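Endoglucanase (Ganoderma lucidum, PDB 5D8Z) probably hydrolyses internal beta-1,4-glucosidic bonds of cellulose and related glucans, as a fungal glycoside hydrolase of family 5 with a TIM-barrel fold. Local coordinates at residues A[241-244]-A[245-248]; A[335-338]-A[339-343]; A[259-262]-A[263-267]. All blocks are in the same frame, centred on the assembly; numbering follows the deposited sequence.

Contact 1. Residues A[241-244]-A[245-248]; sequences DNSG and THEE. With BGC (beta-D-glucopyranose), chain C; BGC (beta-D-glucopyranose), chain B.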
# COMPACT_ATOMS: atom_id res chain seq x y z
N ASP A 241 8.55 -3.86 -18.09
CA ASP A 241 8.98 -4.91 -17.14
C ASP A 241 8.26 -4.91 -15.78
O ASP A 241 8.75 -5.53 -14.83
CB ASP A 241 10.50 -4.84 -16.95
CG ASP A 241 10.95 -3.62 -16.18
OD1 ASP A 241 10.25 -2.58 -16.25
OD2 ASP A 241 12.00 -3.69 -15.50
N ASN A 242 7.11 -4.25 -15.70
CA ASN A 242 6.35 -3.99 -14.45
C ASN A 242 7.16 -3.43 -13.25
O ASN A 242 6.73 -3.56 -12.11
CB ASN A 242 5.54 -5.22 -14.01
CG ASN A 242 4.37 -4.85 -13.07
OD1 ASN A 242 3.69 -3.84 -13.26
ND2 ASN A 242 4.13 -5.69 -12.06
N SER A 243 8.31 -2.79 -13.49
CA SER A 243 9.18 -2.39 -12.40
C SER A 243 8.74 -1.06 -11.78
O SER A 243 8.88 -0.86 -10.58
CB SER A 243 10.64 -2.32 -12.87
OG SER A 243 10.82 -1.34 -13.90
N GLY A 244 8.19 -0.16 -12.58
CA GLY A 244 8.03 1.22 -12.19
C GLY A 244 9.38 1.89 -11.99
O GLY A 244 9.59 2.59 -11.00
N THR A 245 10.31 1.64 -12.90
CA THR A 245 11.58 2.36 -12.90
C THR A 245 11.75 3.18 -14.16
O THR A 245 12.64 4.00 -14.23
CB THR A 245 12.77 1.39 -12.77
OG1 THR A 245 12.78 0.46 -13.87
CG2 THR A 245 12.68 0.63 -11.46
N HIS A 246 10.89 2.97 -15.16
CA HIS A 246 10.96 3.73 -16.40
C HIS A 246 10.04 4.91 -16.41
O HIS A 246 9.00 4.91 -15.77
CB HIS A 246 10.64 2.82 -17.57
CG HIS A 246 11.63 1.73 -17.73
ND1 HIS A 246 11.33 0.41 -17.51
CD2 HIS A 246 12.96 1.78 -17.99
CE1 HIS A 246 12.42 -0.32 -17.68
NE2 HIS A 246 13.42 0.49 -17.97
N GLU A 247 10.44 5.93 -17.16
CA GLU A 247 9.63 7.14 -17.25
C GLU A 247 8.51 6.90 -18.22
O GLU A 247 7.41 7.38 -18.01
CB GLU A 247 10.45 8.39 -17.63
CG GLU A 247 9.68 9.69 -17.37
CD GLU A 247 10.55 10.92 -17.13
OE1 GLU A 247 10.78 11.27 -15.95
OE2 GLU A 247 11.00 11.54 -18.12
N GLU A 248 8.77 6.11 -19.26
CA GLU A 248 7.85 5.97 -20.38
C GLU A 248 6.94 4.78 -20.17
O GLU A 248 7.33 3.79 -19.59
CB GLU A 248 8.63 5.82 -21.69
CG GLU A 248 7.97 6.48 -22.91
CD GLU A 248 8.01 8.01 -22.86
OE1 GLU A 248 7.03 8.66 -23.32
OE2 GLU A 248 9.03 8.57 -22.39
C2 BGC C . 11.10 -3.20 -8.15
C3 BGC C . 10.31 -2.35 -7.13
C4 BGC C . 8.83 -2.25 -7.46
C5 BGC C . 8.25 -3.64 -7.80
C6 BGC C . 6.84 -3.53 -8.38
C1 BGC C . 10.41 -4.52 -8.60
O2 BGC C . 12.37 -3.50 -7.57
O3 BGC C . 10.77 -0.99 -7.06
O4 BGC C . 8.21 -1.54 -6.36
O5 BGC C . 9.00 -4.36 -8.79
O6 BGC C . 6.78 -4.00 -9.73
C2 BGC B . 9.48 -7.71 -12.00
C3 BGC B . 9.47 -6.47 -11.08
C4 BGC B . 10.78 -6.34 -10.27
C5 BGC B . 12.05 -6.79 -11.07
C6 BGC B . 13.19 -7.21 -10.14
C1 BGC B . 10.75 -7.73 -12.85
O1 BGC B . 10.72 -8.81 -13.80
O2 BGC B . 8.32 -7.71 -12.84
O3 BGC B . 8.33 -6.51 -10.20
O4 BGC B . 10.97 -4.98 -9.85
O5 BGC B . 11.87 -7.89 -11.98
O6 BGC B . 14.18 -7.86 -10.94
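With chi1 at 62° and 60°, S243 and T245 each hold the hydroxyl between the residue's own backbone N and carbonyl carbon, and the two hydroxyls meet. T245 OG1 donates to S243 OG at 2.7 Å, a hydrogen bond that spans G244. That glycine, sitting between the two hydroxyl residues, has a positive phi, a backbone shape that a residue without CB adopts at little cost. T245 OG1 also lies over the H246 ring, 3.9 Å above the plane and near its centre, while D241 comes to the ring from another quarter: D241 OD1 is near the ring plane at its edge, 3.4 Å from H246 ND1, with carboxylate and ring planes 51° apart. This cluster lies in the loop that follows barrel strand 230-235, among the loops that in a TIM-barrel hydrolase carry the substrate site. One hydrogen bond to the glycan comes to the backbone here: D241 O accepts from O2 of the chain B glucose at 3.0 Å. In the same turn, N242 OD1 accepts from Y237 N. D239, outside the two segments, acts as a second shell: its carboxylate is hydrogen-bonded to S243 OG, G244 N and H246 ND1. An acid suits that place because its oxygens can accept from hydroxyl, amide and imidazole alike.

Contact 2. Residues A[335-338]-A[339-343]; sequences ALVS and ACLAP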
# COMPACT_ATOMS: atom_id res chain seq x y z
N ALA A 335 2.24 16.58 -13.47
CA ALA A 335 1.46 16.42 -14.68
C ALA A 335 0.45 15.27 -14.56
O ALA A 335 -0.72 15.42 -14.93
CB ALA A 335 2.39 16.15 -15.84
N LEU A 336 0.93 14.13 -14.05
CA LEU A 336 0.20 12.87 -14.12
C LEU A 336 -0.94 12.82 -13.13
O LEU A 336 -1.98 12.20 -13.37
CB LEU A 336 1.13 11.71 -13.82
CG LEU A 336 0.51 10.33 -13.88
CD1 LEU A 336 -0.16 10.12 -15.22
CD2 LEU A 336 1.57 9.28 -13.66
N VAL A 337 -0.73 13.49 -12.00
CA VAL A 337 -1.77 13.63 -11.02
C VAL A 337 -2.90 14.52 -11.53
O VAL A 337 -4.08 14.22 -11.28
CB VAL A 337 -1.22 14.19 -9.71
CG1 VAL A 337 -2.35 14.45 -8.72
CG2 VAL A 337 -0.23 13.23 -9.11
N SER A 338 -2.56 15.61 -12.22
CA SER A 338 -3.60 16.55 -12.65
C SER A 338 -4.24 16.13 -13.98
O SER A 338 -5.41 16.38 -14.20
CB SER A 338 -3.06 17.97 -12.74
OG SER A 338 -2.09 18.06 -13.76
N ALA A 339 -3.49 15.48 -14.85
CA ALA A 339 -4.07 14.95 -16.08
C ALA A 339 -4.91 13.69 -15.81
O ALA A 339 -5.98 13.55 -16.39
CB ALA A 339 -2.98 14.64 -17.10
N CYS A 340 -4.44 12.80 -14.94
CA CYS A 340 -5.08 11.49 -14.82
C CYS A 340 -5.55 11.02 -13.43
O CYS A 340 -6.70 10.65 -13.27
CB CYS A 340 -4.16 10.44 -15.45
SG CYS A 340 -4.19 10.47 -17.27
N LEU A 341 -4.68 11.04 -12.43
CA LEU A 341 -4.94 10.30 -11.21
C LEU A 341 -5.89 10.97 -10.27
O LEU A 341 -6.49 10.29 -9.46
CB LEU A 341 -3.65 10.03 -10.45
CG LEU A 341 -2.56 9.22 -11.11
CD1 LEU A 341 -1.36 9.16 -10.19
CD2 LEU A 341 -3.02 7.80 -11.40
N ALA A 342 -6.02 12.28 -10.33
CA ALA A 342 -6.92 12.97 -9.39
C ALA A 342 -8.38 12.71 -9.73
O ALA A 342 -8.82 12.98 -10.83
CB ALA A 342 -6.65 14.46 -9.36
N PRO A 343 -9.14 12.17 -8.77
CA PRO A 343 -10.57 12.06 -8.97
C PRO A 343 -11.21 13.33 -9.55
O PRO A 343 -12.10 13.23 -10.41
CB PRO A 343 -11.11 11.80 -7.55
CG PRO A 343 -9.92 11.75 -6.65
CD PRO A 343 -8.72 11.53 -7.52
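L336 O is gripped by two backbone amides of the next turn, C340 N at 3.0 Å and L341 N at 3.1 Å. The first donor stands above the carbonyl plane, 45° out of it; the second lies in that plane. Sharing one acceptor between the fourth and fifth residues onward marks the change from alpha-helical to wider pi-type spacing, and the next bond keeps the wider step, A342 N reaching V337 O at 2.9 Å. One residue earlier, A335 O also has two donors: A339 N at 2.8 Å, and S338 OG at 3.2 Å. With chi1 at 66°, the S338 hydroxyl folds back over its own helix, a habit that suits serine at this more exposed position.

Apolar side chains follow the widened turn. L336 sends CD1 to C340 CB, 4.0 Å away, its CG being anti to the backbone N (chi1 -179°), and its CG also approaches that of L341. V337 divides its branches: CG2 faces L341 CD1, while CG1 meets A342 CB at 4.3 Å. Part of the surface meets helix 283-298: A335 and A339 touch E286, C340 and L341 touch M289, and C340 is disulfide-bonded to C290. A342 is the first residue to leave helical geometry, its backbone opening to an extended shape. The helix thus ends in a wider pi-type turn, and the disulfide ties it to helix 283-298 of the TIM barrel.

Contact 3. Residues A[259-262]-A[263-267]; sequences APLA and EWLRC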
# COMPACT_ATOMS: atom_id res chain seq x y z
N ALA A 259 -8.69 -6.90 -16.71
CA ALA A 259 -9.83 -7.68 -17.24
C ALA A 259 -9.89 -9.06 -16.62
O ALA A 259 -10.87 -9.35 -15.91
CB ALA A 259 -9.79 -7.79 -18.76
N PRO A 260 -8.83 -9.92 -16.82
CA PRO A 260 -8.87 -11.26 -16.22
C PRO A 260 -9.11 -11.18 -14.74
O PRO A 260 -9.89 -11.96 -14.16
CB PRO A 260 -7.47 -11.82 -16.49
CG PRO A 260 -6.98 -11.06 -17.66
CD PRO A 260 -7.52 -9.68 -17.45
N LEU A 261 -8.49 -10.20 -14.12
CA LEU A 261 -8.62 -10.14 -12.70
C LEU A 261 -10.08 -9.94 -12.27
O LEU A 261 -10.58 -10.68 -11.43
CB LEU A 261 -7.71 -9.06 -12.12
CG LEU A 261 -7.82 -9.05 -10.60
CD1 LEU A 261 -7.52 -10.42 -10.02
CD2 LEU A 261 -6.91 -7.98 -10.05
N ALA A 262 -10.75 -8.96 -12.86
CA ALA A 262 -12.16 -8.68 -12.54
C ALA A 262 -13.08 -9.87 -12.78
O ALA A 262 -13.97 -10.13 -11.98
CB ALA A 262 -12.66 -7.49 -13.34
N GLU A 263 -12.87 -10.57 -13.89
CA GLU A 263 -13.67 -11.76 -14.18
C GLU A 263 -13.55 -12.65 -12.99
O GLU A 263 -14.56 -13.00 -12.38
CB GLU A 263 -13.16 -12.50 -15.39
CG GLU A 263 -13.52 -11.85 -16.71
CD GLU A 263 -12.73 -12.46 -17.85
OE1 GLU A 263 -12.04 -13.48 -17.62
OE2 GLU A 263 -12.78 -11.90 -18.98
N TRP A 264 -12.31 -12.99 -12.63
CA TRP A 264 -12.07 -13.87 -11.49
C TRP A 264 -12.72 -13.29 -10.23
O TRP A 264 -13.46 -13.96 -9.53
CB TRP A 264 -10.57 -14.14 -11.27
CG TRP A 264 -10.39 -15.24 -10.29
CD1 TRP A 264 -10.28 -16.57 -10.57
CD2 TRP A 264 -10.39 -15.14 -8.86
NE1 TRP A 264 -10.20 -17.30 -9.41
CE2 TRP A 264 -10.28 -16.44 -8.34
CE3 TRP A 264 -10.48 -14.07 -7.97
CZ2 TRP A 264 -10.24 -16.71 -6.97
CZ3 TRP A 264 -10.44 -14.33 -6.59
CH2 TRP A 264 -10.32 -15.64 -6.11
N LEU A 265 -12.43 -12.03 -9.94
CA LEU A 265 -12.96 -11.42 -8.72
C LEU A 265 -14.47 -11.43 -8.60
O LEU A 265 -15.02 -11.48 -7.49
CB LEU A 265 -12.51 -9.96 -8.63
CG LEU A 265 -11.08 -9.80 -8.15
CD1 LEU A 265 -10.68 -8.37 -8.38
CD2 LEU A 265 -10.94 -10.14 -6.68
N ARG A 266 -15.15 -11.35 -9.75
CA ARG A 266 -16.60 -11.15 -9.76
C ARG A 266 -17.29 -12.46 -9.39
O ARG A 266 -18.06 -12.55 -8.40
CB ARG A 266 -17.02 -10.69 -11.16
CG ARG A 266 -18.42 -10.16 -11.28
CD ARG A 266 -18.55 -9.38 -12.58
NE ARG A 266 -18.19 -7.96 -12.42
CZ ARG A 266 -17.30 -7.29 -13.15
NH1 ARG A 266 -16.61 -7.87 -14.12
NH2 ARG A 266 -17.08 -6.01 -12.91
N CYS A 267 -16.96 -13.49 -10.14
CA CYS A 267 -17.61 -14.75 -9.95
C CYS A 267 -17.33 -15.30 -8.55
O CYS A 267 -18.18 -16.02 -8.00
CB CYS A 267 -17.23 -15.70 -11.06
SG CYS A 267 -15.58 -16.37 -10.89
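L261 and L265, one turn apart, pack branch against branch: L261 CG lies 3.7 Å from L265 CD1, and the two side chains cross obliquely. Their first torsions differ: CG of L261 is anti to the backbone N (chi1 -178°), whereas CG of L265 is anti to the carbonyl carbon (chi1 -79°). The branched end of L261 comes back toward L265 although the side chain starts out away from it. Both leucines are buried, and both touch F303 of strand 303-312, which is why branched apolar residues suit them. Beside them, A262 CB sits 4.0 Å from R266 NH1, oblique to the guanidinium; a methyl group adds little bulk here. R266 bends at chi3 (-89°), and its NH2 is held by a salt bridge to D301 and a hydrogen bond to N299.

What positions these groups is the regular alpha-helical backbone: W264 N bonds to P260 O at 3.0 Å, L265 N to L261 O at 2.7 Å and R266 N to A262 O at 2.8 Å. P260 cannot donate to the preceding turn, and the helix kinks there. W264 reaches outward to V209 and to A214 and D215 of helix 213-218. The pattern is that of an amphipathic helix in the beta-alpha-beta crossover from strand 230-235 to strand 272-277 of a TIM barrel.

Followed from the N terminus, the chain forms contact 1 first, then contact 3, then contact 2. Each joins neighbouring residues of a continuous stretch, so none closes a long loop and none nests within or crosses another. Contact 1 shapes the loop that leaves strand 230-235 beside the glycan; contact 3 lies in the helix that follows, before the chain returns to the barrel in strand 272-277. Helix 283-298, strand 303-312 and a small hairpin come next, and contact 2 takes in the whole of the last helix, 335-341, and the chain just after it. The centres of contacts 1 and 2 are about 18 Å apart; that of contact 3 lies about 25 Å and 26 Å from them.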